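Local structure of tail spike protein gp49 (Pseudomonas phage LKA1, 4RU4) at residues His29-Arg34 with Thr43-Ala48; Tyr77-Gly82 with Thr109-Cys114; Ser125-Ser128 with Thr133-Phe136; Ala329-Asn334 with Ile356-Cys361; Gly401-Gly406 with Phe422-Gly427. The protein serves as the phage tailspike and acts as a lyase on the O-specific polysaccharide of Pseudomonas, degrading the host's cell envelope during virus entry. All coordinates share one frame; numbering follows the deposited sequence. Where two conformers were deposited one is given.

Interaction 1 of 5, residues His29-Arg34 with Thr43-Ala48; sequences HPLSER and TVYPHA. With EDO (1,2-ethanediol), chain V; EDO (1,2-ethanediol), chain C.
L31 reaches across to Y45 and A48 and makes the apolar part of this contact by dividing its two methyl groups between them. CD2 of L31 meets Y45 at the ring atom CE2, 3.6 Å away, approaching at a slant to the ring. The other branch, CD1, packs on CB of A48 at 3.7 Å. With chi1 at -74° and chi2 at 167° the leucine side chain is extended, which carries its fork to where ring and alanine both meet it. Leucine suits a place that needs two apolar tips, and alanine one where the backbone comes near. V44 CG1 lies over the centre of the Y45 ring on one face.

One segment precedes helix 38-44 and holds a 3-10 turn at 31-33; the other runs off its end, with a type I beta turn from Y45 to A48 that follows the weakly bonded last part of the helix. Helix 55-65 closes over the same cluster, with I55 on L31 and A58 on Y45.

Polar links between the segments run through water. One molecule accepts from NH1 of R34 at 3.0 Å and donates to OH of Y45 at 2.9 Å; NH1 is also bonded to the carbonyl of G21, and the tyrosine hydroxyl to that of F20. NE of R34 donates almost straight (176°) to O1 of an ethanediol, probably from the crystallisation liquor. Beside it, H29 ND1 donates in its ring plane to OE1 of E33 at 3.0 Å, on the syn lone pair, while H29 NE2 binds D25.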
# COMPACT_ATOMS: atom_id res chain seq x y z
N HIS B 29 -8.79 28.18 -39.72
CA HIS B 29 -8.16 28.45 -41.01
C HIS B 29 -8.54 27.29 -41.92
O HIS B 29 -7.83 26.28 -41.97
CB HIS B 29 -6.64 28.54 -40.86
CG HIS B 29 -6.20 29.57 -39.87
ND1 HIS B 29 -6.28 30.92 -40.13
CD2 HIS B 29 -5.73 29.46 -38.61
CE1 HIS B 29 -5.85 31.60 -39.07
NE2 HIS B 29 -5.50 30.73 -38.14
N PRO B 30 -9.68 27.41 -42.60
CA PRO B 30 -10.04 26.34 -43.54
C PRO B 30 -9.02 26.30 -44.70
O PRO B 30 -8.35 27.30 -44.99
CB PRO B 30 -11.43 26.76 -44.03
CG PRO B 30 -11.47 28.27 -43.82
CD PRO B 30 -10.67 28.50 -42.57
N LEU B 31 -8.91 25.15 -45.33
CA LEU B 31 -8.02 24.96 -46.47
C LEU B 31 -8.30 25.98 -47.58
O LEU B 31 -7.39 26.37 -48.30
CB LEU B 31 -8.16 23.54 -47.03
CG LEU B 31 -7.53 22.42 -46.20
CD1 LEU B 31 -8.04 21.07 -46.70
CD2 LEU B 31 -6.01 22.48 -46.26
N SER B 32 -9.55 26.43 -47.67
CA SER B 32 -9.93 27.44 -48.66
C SER B 32 -9.13 28.75 -48.53
O SER B 32 -8.96 29.47 -49.50
CB SER B 32 -11.43 27.70 -48.62
OG SER B 32 -11.83 28.05 -47.31
N GLU B 33 -8.60 29.04 -47.34
CA GLU B 33 -7.69 30.18 -47.20
C GLU B 33 -6.43 30.05 -48.04
O GLU B 33 -5.81 31.04 -48.39
CB GLU B 33 -7.30 30.40 -45.73
CG GLU B 33 -8.42 30.99 -44.89
CD GLU B 33 -8.00 31.28 -43.45
OE1 GLU B 33 -6.82 31.06 -43.10
OE2 GLU B 33 -8.88 31.73 -42.67
N ARG B 34 -6.05 28.82 -48.38
CA ARG B 34 -4.79 28.60 -49.08
C ARG B 34 -4.93 28.01 -50.46
O ARG B 34 -4.07 28.22 -51.30
CB ARG B 34 -3.90 27.65 -48.28
CG ARG B 34 -2.83 28.35 -47.54
CD ARG B 34 -2.05 27.40 -46.68
NE ARG B 34 -1.73 28.09 -45.46
CZ ARG B 34 -1.09 27.56 -44.42
NH1 ARG B 34 -0.68 26.30 -44.46
NH2 ARG B 34 -0.86 28.31 -43.36
N THR B 43 -3.20 17.78 -53.42
CA THR B 43 -1.81 17.65 -53.81
C THR B 43 -0.90 17.76 -52.58
O THR B 43 0.14 17.13 -52.50
CB THR B 43 -1.44 18.74 -54.79
OG1 THR B 43 -2.16 18.49 -56.01
CG2 THR B 43 0.04 18.75 -55.06
N VAL B 44 -1.32 18.57 -51.61
CA VAL B 44 -0.54 18.77 -50.39
C VAL B 44 -1.03 17.82 -49.30
O VAL B 44 -0.22 17.18 -48.59
CB VAL B 44 -0.62 20.23 -49.91
CG1 VAL B 44 0.15 20.43 -48.59
CG2 VAL B 44 -0.10 21.19 -51.01
N TYR B 45 -2.36 17.70 -49.17
CA TYR B 45 -2.97 16.83 -48.15
C TYR B 45 -3.90 15.80 -48.80
O TYR B 45 -5.09 16.05 -48.96
CB TYR B 45 -3.79 17.65 -47.15
CG TYR B 45 -3.05 18.81 -46.52
CD1 TYR B 45 -2.05 18.59 -45.58
CD2 TYR B 45 -3.37 20.12 -46.83
CE1 TYR B 45 -1.38 19.65 -44.99
CE2 TYR B 45 -2.69 21.20 -46.22
CZ TYR B 45 -1.70 20.95 -45.31
OH TYR B 45 -1.01 21.99 -44.69
N PRO B 46 -3.36 14.64 -49.19
CA PRO B 46 -4.16 13.70 -49.99
C PRO B 46 -5.43 13.27 -49.28
O PRO B 46 -6.42 13.01 -49.95
CB PRO B 46 -3.22 12.51 -50.17
CG PRO B 46 -1.84 13.10 -50.00
CD PRO B 46 -1.98 14.17 -48.98
N HIS B 47 -5.44 13.25 -47.96
CA HIS B 47 -6.65 12.77 -47.30
C HIS B 47 -7.57 13.87 -46.75
O HIS B 47 -8.49 13.61 -45.98
CB HIS B 47 -6.29 11.68 -46.27
CG HIS B 47 -5.58 10.51 -46.88
ND1 HIS B 47 -6.04 9.87 -48.01
CD2 HIS B 47 -4.43 9.89 -46.53
CE1 HIS B 47 -5.21 8.89 -48.33
NE2 HIS B 47 -4.22 8.89 -47.45
N ALA B 48 -7.34 15.11 -47.18
CA ALA B 48 -8.31 16.17 -46.95
C ALA B 48 -9.63 15.80 -47.65
O ALA B 48 -9.62 15.28 -48.77
CB ALA B 48 -7.78 17.49 -47.53
C1 EDO V . -3.69 14.97 -43.98
O1 EDO V . -4.84 15.79 -44.08
C2 EDO V . -4.04 13.68 -44.70
O2 EDO V . -3.60 13.80 -46.05
C1 EDO C . -3.85 31.11 -44.45
O1 EDO C . -2.69 30.84 -45.25
C2 EDO C . -3.63 30.66 -43.01
O2 EDO C . -2.81 31.61 -42.31
O HOH W 1 -0.39 24.12 -46.49

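Interaction 2 of 5, residues Tyr77-Gly82 with Thr109-Cys114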
# COMPACT_ATOMS: atom_id res chain seq x y z
N TYR B 77 -4.44 24.13 -31.75
CA TYR B 77 -4.71 23.63 -33.09
C TYR B 77 -6.18 23.28 -33.28
O TYR B 77 -6.74 22.47 -32.52
CB TYR B 77 -3.82 22.41 -33.32
CG TYR B 77 -2.34 22.71 -33.16
CD1 TYR B 77 -1.71 22.63 -31.92
CD2 TYR B 77 -1.57 23.05 -34.26
CE1 TYR B 77 -0.37 22.90 -31.78
CE2 TYR B 77 -0.22 23.31 -34.14
CZ TYR B 77 0.38 23.24 -32.89
OH TYR B 77 1.72 23.51 -32.76
N GLN B 78 -6.81 23.88 -34.28
CA GLN B 78 -8.24 23.70 -34.50
C GLN B 78 -8.46 22.56 -35.46
O GLN B 78 -7.96 22.59 -36.59
CB GLN B 78 -8.86 24.99 -35.07
CG GLN B 78 -8.40 26.26 -34.33
CD GLN B 78 -8.83 26.25 -32.87
OE1 GLN B 78 -10.03 26.26 -32.57
NE2 GLN B 78 -7.85 26.15 -31.96
N ILE B 79 -9.22 21.55 -35.02
CA ILE B 79 -9.47 20.40 -35.88
C ILE B 79 -10.96 20.12 -36.02
O ILE B 79 -11.73 20.28 -35.07
CB ILE B 79 -8.72 19.14 -35.39
CG1 ILE B 79 -9.25 18.69 -34.02
CG2 ILE B 79 -7.21 19.43 -35.36
CD1 ILE B 79 -8.82 17.28 -33.58
N ASN B 80 -11.39 19.72 -37.21
CA ASN B 80 -12.80 19.46 -37.41
C ASN B 80 -13.03 17.98 -37.66
O ASN B 80 -14.16 17.56 -37.93
CB ASN B 80 -13.32 20.26 -38.61
CG ASN B 80 -12.63 19.87 -39.88
OD1 ASN B 80 -11.43 20.09 -40.04
ND2 ASN B 80 -13.38 19.27 -40.81
N ARG B 81 -11.97 17.19 -37.57
CA ARG B 81 -12.07 15.73 -37.76
C ARG B 81 -11.13 15.08 -36.79
O ARG B 81 -10.16 15.70 -36.36
CB ARG B 81 -11.60 15.32 -39.17
CG ARG B 81 -12.46 15.82 -40.30
CD ARG B 81 -12.08 15.23 -41.67
NE ARG B 81 -12.80 16.00 -42.67
CZ ARG B 81 -14.05 15.74 -43.03
NH1 ARG B 81 -14.69 14.69 -42.54
NH2 ARG B 81 -14.65 16.52 -43.93
N GLY B 82 -11.35 13.80 -36.51
CA GLY B 82 -10.45 13.10 -35.63
C GLY B 82 -9.06 12.97 -36.25
O GLY B 82 -8.91 12.93 -37.47
N THR B 109 -15.62 10.21 -34.07
CA THR B 109 -15.86 9.45 -32.85
C THR B 109 -14.89 9.84 -31.74
O THR B 109 -15.28 9.93 -30.57
CB THR B 109 -15.74 7.95 -33.16
OG1 THR B 109 -16.71 7.61 -34.14
CG2 THR B 109 -16.01 7.12 -31.91
N SER B 110 -13.62 10.08 -32.10
CA SER B 110 -12.56 10.36 -31.14
C SER B 110 -11.69 11.54 -31.59
O SER B 110 -11.51 11.78 -32.79
CB SER B 110 -11.65 9.12 -30.96
OG SER B 110 -12.43 7.97 -30.70
N VAL B 111 -11.15 12.27 -30.63
CA VAL B 111 -10.23 13.36 -30.98
C VAL B 111 -8.92 12.80 -31.54
O VAL B 111 -8.42 13.26 -32.57
CB VAL B 111 -9.92 14.29 -29.79
CG1 VAL B 111 -9.01 15.44 -30.26
CG2 VAL B 111 -11.23 14.86 -29.20
N LEU B 112 -8.37 11.79 -30.86
CA LEU B 112 -7.12 11.19 -31.22
C LEU B 112 -7.35 9.69 -31.08
O LEU B 112 -7.97 9.24 -30.10
CB LEU B 112 -6.06 11.66 -30.21
CG LEU B 112 -4.57 11.66 -30.49
CD1 LEU B 112 -4.37 12.33 -31.85
CD2 LEU B 112 -3.82 12.44 -29.41
N SER B 113 -6.92 8.91 -32.07
CA SER B 113 -7.17 7.47 -32.00
C SER B 113 -6.12 6.65 -32.71
O SER B 113 -5.57 7.06 -33.74
CB SER B 113 -8.57 7.11 -32.52
OG SER B 113 -8.69 7.40 -33.90
N CYS B 114 -5.85 5.47 -32.15
CA CYS B 114 -4.99 4.50 -32.81
C CYS B 114 -5.60 3.12 -32.64
O CYS B 114 -5.97 2.74 -31.52
CB CYS B 114 -3.57 4.50 -32.24
SG CYS B 114 -2.47 3.46 -33.25
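The flat groups that meet G82 are peptide units, those of S110 and V111, and they present their carbonyl oxygens to its CA; no aromatic ring takes part between the two segments. S110 O comes to 3.3 Å from CA of G82 and V111 O to 3.7 Å from the same atom. Glycine fits here because S110 O lies where a CB would have to go, so the backbones can come as near as 4.7 Å between CA of G82 and CA of V111.

The side-chain part is a single apolar touch. CD1 of I79 meets CG1 of V111 at 3.8 Å, and the two side chains cross at about a right angle. The isoleucine puts CG1 between its backbone N and carbonyl carbon (chi1 65°), an uncommon choice for that branch, and this turns CD1 toward the valine. V111 answers with the branch that stands anti to its own N, although its CB starts away from the other segment. Branched aliphatic residues suit this spot: each fills it with methyls and has no polar group to satisfy.

Around S110 the polar demand is met outside the contact: its OG is bonded to ND2 of N221. Both segments turn corners consistent with a parallel beta-helix, so that I79, just before the one at N80 and R81, meets V111 within the other. Helix 55-65 covers one flank, with W57 against I79 and its NE1 bonded to G82 O, while I100 and P102 of strand 98-107 back I79 and V111, and strand 221-226 runs beside S110.

Interaction 3 of 5, residues Ser125-Ser128 with Thr133-Phe136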
# COMPACT_ATOMS: atom_id res chain seq x y z
N SER B 125 -6.50 -26.88 -29.08
CA SER B 125 -7.12 -27.94 -28.29
C SER B 125 -7.68 -27.34 -27.01
O SER B 125 -7.22 -26.30 -26.55
CB SER B 125 -6.07 -28.96 -27.83
OG SER B 125 -5.42 -29.52 -28.93
N SER B 126 -8.65 -28.03 -26.41
CA SER B 126 -9.13 -27.68 -25.07
C SER B 126 -7.99 -27.58 -24.06
O SER B 126 -7.02 -28.35 -24.12
CB SER B 126 -10.18 -28.71 -24.64
OG SER B 126 -11.27 -28.66 -25.54
N VAL B 127 -8.10 -26.64 -23.13
CA VAL B 127 -7.04 -26.38 -22.18
C VAL B 127 -7.65 -26.10 -20.78
O VAL B 127 -8.77 -25.55 -20.68
CB VAL B 127 -6.12 -25.23 -22.68
CG1 VAL B 127 -6.91 -23.91 -22.81
CG2 VAL B 127 -4.88 -25.06 -21.79
N SER B 128 -6.94 -26.50 -19.73
CA SER B 128 -7.40 -26.30 -18.36
C SER B 128 -6.99 -24.94 -17.80
O SER B 128 -6.01 -24.34 -18.25
CB SER B 128 -6.90 -27.42 -17.44
OG SER B 128 -7.41 -28.68 -17.83
N THR B 133 0.43 -24.03 -21.30
CA THR B 133 0.73 -24.65 -22.58
C THR B 133 -0.49 -24.71 -23.49
O THR B 133 -1.56 -25.17 -23.10
CB THR B 133 1.24 -26.09 -22.39
OG1 THR B 133 2.33 -26.07 -21.46
CG2 THR B 133 1.71 -26.66 -23.72
N ILE B 134 -0.31 -24.25 -24.72
CA ILE B 134 -1.38 -24.16 -25.69
C ILE B 134 -0.98 -24.93 -26.95
O ILE B 134 0.12 -24.71 -27.49
CB ILE B 134 -1.62 -22.68 -26.12
CG1 ILE B 134 -1.88 -21.78 -24.91
CG2 ILE B 134 -2.76 -22.59 -27.11
CD1 ILE B 134 -3.12 -22.14 -24.12
N ASP B 135 -1.87 -25.80 -27.41
CA ASP B 135 -1.65 -26.62 -28.59
C ASP B 135 -2.48 -26.14 -29.79
O ASP B 135 -3.71 -26.31 -29.80
CB ASP B 135 -2.00 -28.09 -28.30
CG ASP B 135 -1.10 -28.71 -27.24
OD1 ASP B 135 0.10 -28.35 -27.19
OD2 ASP B 135 -1.60 -29.55 -26.46
N PHE B 136 -1.81 -25.57 -30.79
CA PHE B 136 -2.47 -25.04 -31.97
C PHE B 136 -2.67 -26.13 -33.01
O PHE B 136 -1.85 -27.04 -33.14
CB PHE B 136 -1.64 -23.90 -32.55
CG PHE B 136 -1.80 -22.60 -31.80
CD1 PHE B 136 -0.98 -22.31 -30.72
CD2 PHE B 136 -2.77 -21.69 -32.17
CE1 PHE B 136 -1.12 -21.10 -30.02
CE2 PHE B 136 -2.93 -20.49 -31.47
CZ PHE B 136 -2.10 -20.21 -30.38
O HOH W 2 -4.39 -26.12 -26.12
O HOH W 3 -4.86 -28.26 -31.65
O HOH W 4 -3.62 -31.19 -28.18
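D135 O is gripped by two donors: the backbone N of S125 at 2.9 Å, and a water, also at 2.9 Å, which is bonded in turn to S125 OG. The pairing belongs to an Ig-like domain of the tailspike, where the loop 125-128 lies along strand 133-135. Around S125 and D135 it resembles a hydrogen-bonded antiparallel pair in which one of the two bonds has been opened by solvent. On the return path a second water accepts from D135 N and donates to S125 O.

Serine and aspartate suit this solvent-lined edge of the contact. With OG beside its own backbone N (chi1 -58°), S125 shares a third water with OD2 of D135, while OD1 has a weak bond to T180 on strand 180-183, which pairs with strand 133-135.

Further along, V127 brings the apolar share. The backbone of V127 is hydrogen-bonded to that of Y191, and its side chain leans on L187. Its CG2 branch, anti to the backbone N, lies 3.6 Å from T133 O and 4.1 Å from CD1 of I134.

Interaction 4 of 5, residues Ala329-Asn334 with Ile356-Cys361; sequences ADFHGN and ISYRHC
F331 packs between I356 and Y358, and the apolar touches carry this contact. CG2 of the isoleucine makes the touch, 3.5 Å from CE2 of the phenylalanine; CD1 lies farther off, over one face of the same ring. CG2 stands anti to its backbone N, with CG1 beside that N (chi1 -59°), which sets the methyl against F331. CD2 of F331 lies 3.8 Å from OH of Y358, at a slant to the ring. A329 completes the set: its CB lies at the edge of the Y358 ring, near its plane, 4.3 Å from CE2. F331 and I356 point inward, whereas Y358 leaves its strand at an angle and only its end comes nearer. A wide ring suits a place between isoleucine and tyrosine, and a small alanine the tyrosine's near edge.

Y340 lies almost parallel to Y358 (about 5° between planes) and meets F331 at a steeper tilt.

Polar bonds stay at the margins. The Y358 hydroxyl is bonded to the carbonyl of T350, which lets a buried oxygen sit among apolar groups. D330, whose CB points away from the contact, accepts a hydrogen bond from ND1 of H332 at 2.8 Å, exactly in the imidazole plane, on the syn lone pair of OD2. At the end of the strand R359 forms a salt bridge with E341; past it, H360 meets the H360 rings of the two neighbouring subunits edge-to-face.

Aromatic and aliphatic residues of successive coils packed inside the tube are what the parallel beta-helix of pectin lyase-like proteins is known for.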
# COMPACT_ATOMS: atom_id res chain seq x y z
N ALA B 329 -15.74 5.10 -8.31
CA ALA B 329 -14.73 4.12 -8.76
C ALA B 329 -15.43 2.88 -9.26
O ALA B 329 -16.14 2.24 -8.49
CB ALA B 329 -13.78 3.77 -7.64
N ASP B 330 -15.25 2.53 -10.54
CA ASP B 330 -16.06 1.46 -11.13
C ASP B 330 -15.23 0.24 -11.59
O ASP B 330 -14.09 0.37 -12.02
CB ASP B 330 -16.90 2.01 -12.30
CG ASP B 330 -17.60 0.91 -13.07
OD1 ASP B 330 -18.74 0.54 -12.67
OD2 ASP B 330 -17.01 0.38 -14.05
N PHE B 331 -15.81 -0.95 -11.42
CA PHE B 331 -15.50 -2.12 -12.22
C PHE B 331 -16.86 -2.66 -12.67
O PHE B 331 -17.79 -2.72 -11.86
CB PHE B 331 -14.86 -3.23 -11.39
CG PHE B 331 -13.49 -2.92 -10.86
CD1 PHE B 331 -12.41 -2.80 -11.74
CD2 PHE B 331 -13.26 -2.81 -9.49
CE1 PHE B 331 -11.14 -2.52 -11.26
CE2 PHE B 331 -11.98 -2.54 -9.02
CZ PHE B 331 -10.91 -2.42 -9.91
N HIS B 332 -16.99 -3.09 -13.93
CA HIS B 332 -18.19 -3.86 -14.33
C HIS B 332 -18.04 -5.36 -14.04
O HIS B 332 -16.96 -5.85 -13.67
CB HIS B 332 -18.50 -3.64 -15.83
CG HIS B 332 -19.24 -2.37 -16.11
ND1 HIS B 332 -18.83 -1.16 -15.60
CD2 HIS B 332 -20.35 -2.13 -16.84
CE1 HIS B 332 -19.67 -0.22 -16.00
NE2 HIS B 332 -20.59 -0.78 -16.77
N GLY B 333 -19.14 -6.11 -14.17
CA GLY B 333 -19.12 -7.52 -13.82
C GLY B 333 -18.26 -8.45 -14.65
O GLY B 333 -18.23 -9.66 -14.40
N ASN B 334 -17.60 -7.92 -15.69
CA ASN B 334 -16.63 -8.77 -16.37
C ASN B 334 -15.18 -8.54 -15.94
O ASN B 334 -14.26 -8.76 -16.72
CB ASN B 334 -16.76 -8.65 -17.91
CG ASN B 334 -16.28 -7.29 -18.42
OD1 ASN B 334 -16.39 -6.29 -17.72
ND2 ASN B 334 -15.75 -7.26 -19.64
N ILE B 356 -11.94 -8.94 -6.55
CA ILE B 356 -11.71 -7.49 -6.62
C ILE B 356 -11.30 -6.94 -5.24
O ILE B 356 -11.87 -7.34 -4.23
CB ILE B 356 -13.01 -6.80 -7.02
CG1 ILE B 356 -13.51 -7.32 -8.38
CG2 ILE B 356 -12.86 -5.27 -6.96
CD1 ILE B 356 -12.53 -7.22 -9.53
N SER B 357 -10.32 -6.04 -5.19
CA SER B 357 -9.87 -5.52 -3.90
C SER B 357 -9.73 -4.00 -3.96
O SER B 357 -9.41 -3.45 -5.03
CB SER B 357 -8.54 -6.14 -3.48
OG SER B 357 -8.52 -7.55 -3.74
N TYR B 358 -9.99 -3.35 -2.82
CA TYR B 358 -9.60 -1.97 -2.56
C TYR B 358 -8.60 -2.02 -1.42
O TYR B 358 -8.89 -2.63 -0.38
CB TYR B 358 -10.83 -1.12 -2.17
CG TYR B 358 -11.74 -0.92 -3.34
CD1 TYR B 358 -12.64 -1.91 -3.71
CD2 TYR B 358 -11.66 0.24 -4.12
CE1 TYR B 358 -13.48 -1.74 -4.84
CE2 TYR B 358 -12.46 0.40 -5.25
CZ TYR B 358 -13.38 -0.59 -5.59
OH TYR B 358 -14.17 -0.46 -6.71
N ARG B 359 -7.43 -1.41 -1.59
CA ARG B 359 -6.36 -1.51 -0.59
C ARG B 359 -5.84 -0.13 -0.24
O ARG B 359 -5.37 0.59 -1.13
CB ARG B 359 -5.19 -2.32 -1.11
CG ARG B 359 -5.57 -3.71 -1.64
CD ARG B 359 -4.34 -4.41 -2.22
NE ARG B 359 -4.55 -5.86 -2.33
CZ ARG B 359 -4.68 -6.53 -3.47
NH1 ARG B 359 -4.61 -5.92 -4.64
NH2 ARG B 359 -4.87 -7.85 -3.43
N HIS B 360 -5.88 0.21 1.05
CA HIS B 360 -5.35 1.51 1.49
C HIS B 360 -5.95 2.66 0.68
O HIS B 360 -5.25 3.63 0.34
CB HIS B 360 -3.81 1.52 1.41
CG HIS B 360 -3.15 0.81 2.56
ND1 HIS B 360 -1.83 0.41 2.55
CD2 HIS B 360 -3.65 0.44 3.77
CE1 HIS B 360 -1.54 -0.18 3.70
NE2 HIS B 360 -2.62 -0.16 4.46
N CYS B 361 -7.25 2.56 0.38
CA CYS B 361 -8.00 3.67 -0.20
C CYS B 361 -8.74 4.47 0.85
O CYS B 361 -9.13 3.95 1.91
CB CYS B 361 -9.03 3.16 -1.20
SG CYS B 361 -8.24 2.41 -2.64

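Interaction 5 of 5, residues Gly401-Gly406 with Phe422-Gly427; sequences GVIDVG and FLIQGG
F422, at the start of the second segment, receives V405 on one face of its ring. CG2 of the valine stands 4.1 Å from the ring centroid and 14° off the normal, a CH-pi contact, while CG1 touches the rim atom CZ at 3.5 Å. The valine has CG1 anti to its backbone N (chi1 -169°), which lets both methyls bear on the same ring. A flat aromatic suits this place, since it offers a broad surface to two methyl groups; F382 and W351 meet the ring as well.

L423 turns the other way, onto T381 and L383 of strand 380-385 and A460 of a neighbouring subunit. I424 returns inward, its CG1 reaching CD1 of I403 at 3.9 Å as the two isoleucines slide past each other in opposite directions; Y456 and L441 pack around the pair. Q425 again faces outward, where its NE2 is bonded to Q455 and its OE1 accepts from the backbone N of G427 in the second subunit. G426 and G427 both have positive phi, which glycine takes up easily.

Across from these, the first segment holds its own shape. D404 takes no part in the apolar packing; its OD1 accepts a hydrogen bond from G401 N at 2.9 Å, on the anti side and 32° out of the carboxylate plane, and its OD2 accepts one from G407 N.

The chemistry between the segments is therefore purely apolar: close packing and the CH-pi touch join strands 403-405 and 420-425 across the interior of the beta-helix, and the polar groups belong to its walls and subunit interface.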
# COMPACT_ATOMS: atom_id res chain seq x y z
N GLY B 401 -26.77 -1.31 2.84
CA GLY B 401 -25.77 -1.21 3.90
C GLY B 401 -24.81 -0.08 3.58
O GLY B 401 -24.83 0.43 2.45
N VAL B 402 -23.97 0.32 4.54
CA VAL B 402 -22.88 1.26 4.24
C VAL B 402 -21.94 0.57 3.28
O VAL B 402 -21.43 1.17 2.32
CB VAL B 402 -22.15 1.70 5.53
CG1 VAL B 402 -20.87 2.53 5.20
CG2 VAL B 402 -23.12 2.46 6.46
N ILE B 403 -21.75 -0.73 3.51
CA ILE B 403 -21.16 -1.63 2.55
C ILE B 403 -22.29 -2.55 2.11
O ILE B 403 -22.90 -3.25 2.94
CB ILE B 403 -20.04 -2.46 3.18
CG1 ILE B 403 -18.95 -1.53 3.71
CG2 ILE B 403 -19.48 -3.49 2.14
CD1 ILE B 403 -18.03 -2.21 4.69
N ASP B 404 -22.62 -2.52 0.82
CA ASP B 404 -23.85 -3.15 0.38
C ASP B 404 -23.63 -4.27 -0.63
O ASP B 404 -22.90 -4.08 -1.61
CB ASP B 404 -24.79 -2.10 -0.24
CG ASP B 404 -26.19 -2.67 -0.50
OD1 ASP B 404 -26.89 -2.97 0.49
OD2 ASP B 404 -26.59 -2.82 -1.68
N VAL B 405 -24.27 -5.42 -0.39
CA VAL B 405 -24.23 -6.53 -1.35
C VAL B 405 -25.66 -6.95 -1.70
O VAL B 405 -26.21 -7.91 -1.15
CB VAL B 405 -23.42 -7.75 -0.80
CG1 VAL B 405 -23.19 -8.75 -1.92
CG2 VAL B 405 -22.09 -7.28 -0.19
N GLY B 406 -26.29 -6.21 -2.62
CA GLY B 406 -27.64 -6.52 -3.04
C GLY B 406 -28.76 -6.16 -2.07
O GLY B 406 -29.83 -6.77 -2.12
N PHE B 422 -16.75 -12.18 1.25
CA PHE B 422 -16.69 -10.74 1.41
C PHE B 422 -15.87 -10.44 2.65
O PHE B 422 -16.24 -10.85 3.76
CB PHE B 422 -18.11 -10.16 1.52
CG PHE B 422 -18.88 -10.30 0.25
CD1 PHE B 422 -18.64 -9.44 -0.81
CD2 PHE B 422 -19.79 -11.34 0.07
CE1 PHE B 422 -19.31 -9.59 -2.00
CE2 PHE B 422 -20.48 -11.46 -1.12
CZ PHE B 422 -20.22 -10.59 -2.16
N LEU B 423 -14.75 -9.75 2.44
CA LEU B 423 -13.77 -9.55 3.52
C LEU B 423 -13.58 -8.09 3.81
O LEU B 423 -13.24 -7.32 2.90
CB LEU B 423 -12.39 -10.10 3.10
CG LEU B 423 -12.39 -11.50 2.47
CD1 LEU B 423 -11.00 -11.92 2.03
CD2 LEU B 423 -13.02 -12.54 3.40
N ILE B 424 -13.72 -7.71 5.08
CA ILE B 424 -13.44 -6.34 5.50
C ILE B 424 -12.37 -6.48 6.55
O ILE B 424 -12.60 -7.08 7.62
CB ILE B 424 -14.67 -5.61 6.07
CG1 ILE B 424 -15.73 -5.35 4.99
CG2 ILE B 424 -14.25 -4.26 6.68
CD1 ILE B 424 -16.59 -6.56 4.67
N GLN B 425 -11.18 -5.99 6.25
CA GLN B 425 -10.03 -6.21 7.13
C GLN B 425 -9.39 -4.90 7.55
O GLN B 425 -8.78 -4.18 6.75
CB GLN B 425 -8.98 -7.11 6.49
CG GLN B 425 -9.50 -8.50 6.06
CD GLN B 425 -8.36 -9.39 5.55
OE1 GLN B 425 -7.25 -8.91 5.36
NE2 GLN B 425 -8.64 -10.67 5.32
N GLY B 426 -9.51 -4.61 8.83
CA GLY B 426 -8.82 -3.46 9.40
C GLY B 426 -9.38 -2.15 8.88
O GLY B 426 -10.55 -2.06 8.44
N GLY B 427 -8.55 -1.12 8.94
CA GLY B 427 -8.96 0.21 8.53
C GLY B 427 -9.99 0.82 9.47
O GLY B 427 -10.09 0.45 10.65

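How the interactions relate
From the N terminus, the contacts follow one another in series, and none encloses or crosses another. Interaction 1 closes a short loop around helix 38-44, near one end of the elongated chain. Interaction 2, its centre about 16 Å away, closes a longer loop and joins two corners at the start of the parallel-strand body. Interaction 3 closes a short hairpin-like loop in an Ig-like domain some 42 Å, centre to centre, from interaction 2, although strands 113-120 and 133-135 follow each other in the chain. Interactions 4 and 5, whose centres are about 12 Å apart, lie in the pectin lyase-like region, where each spans the interior of the beta-helix.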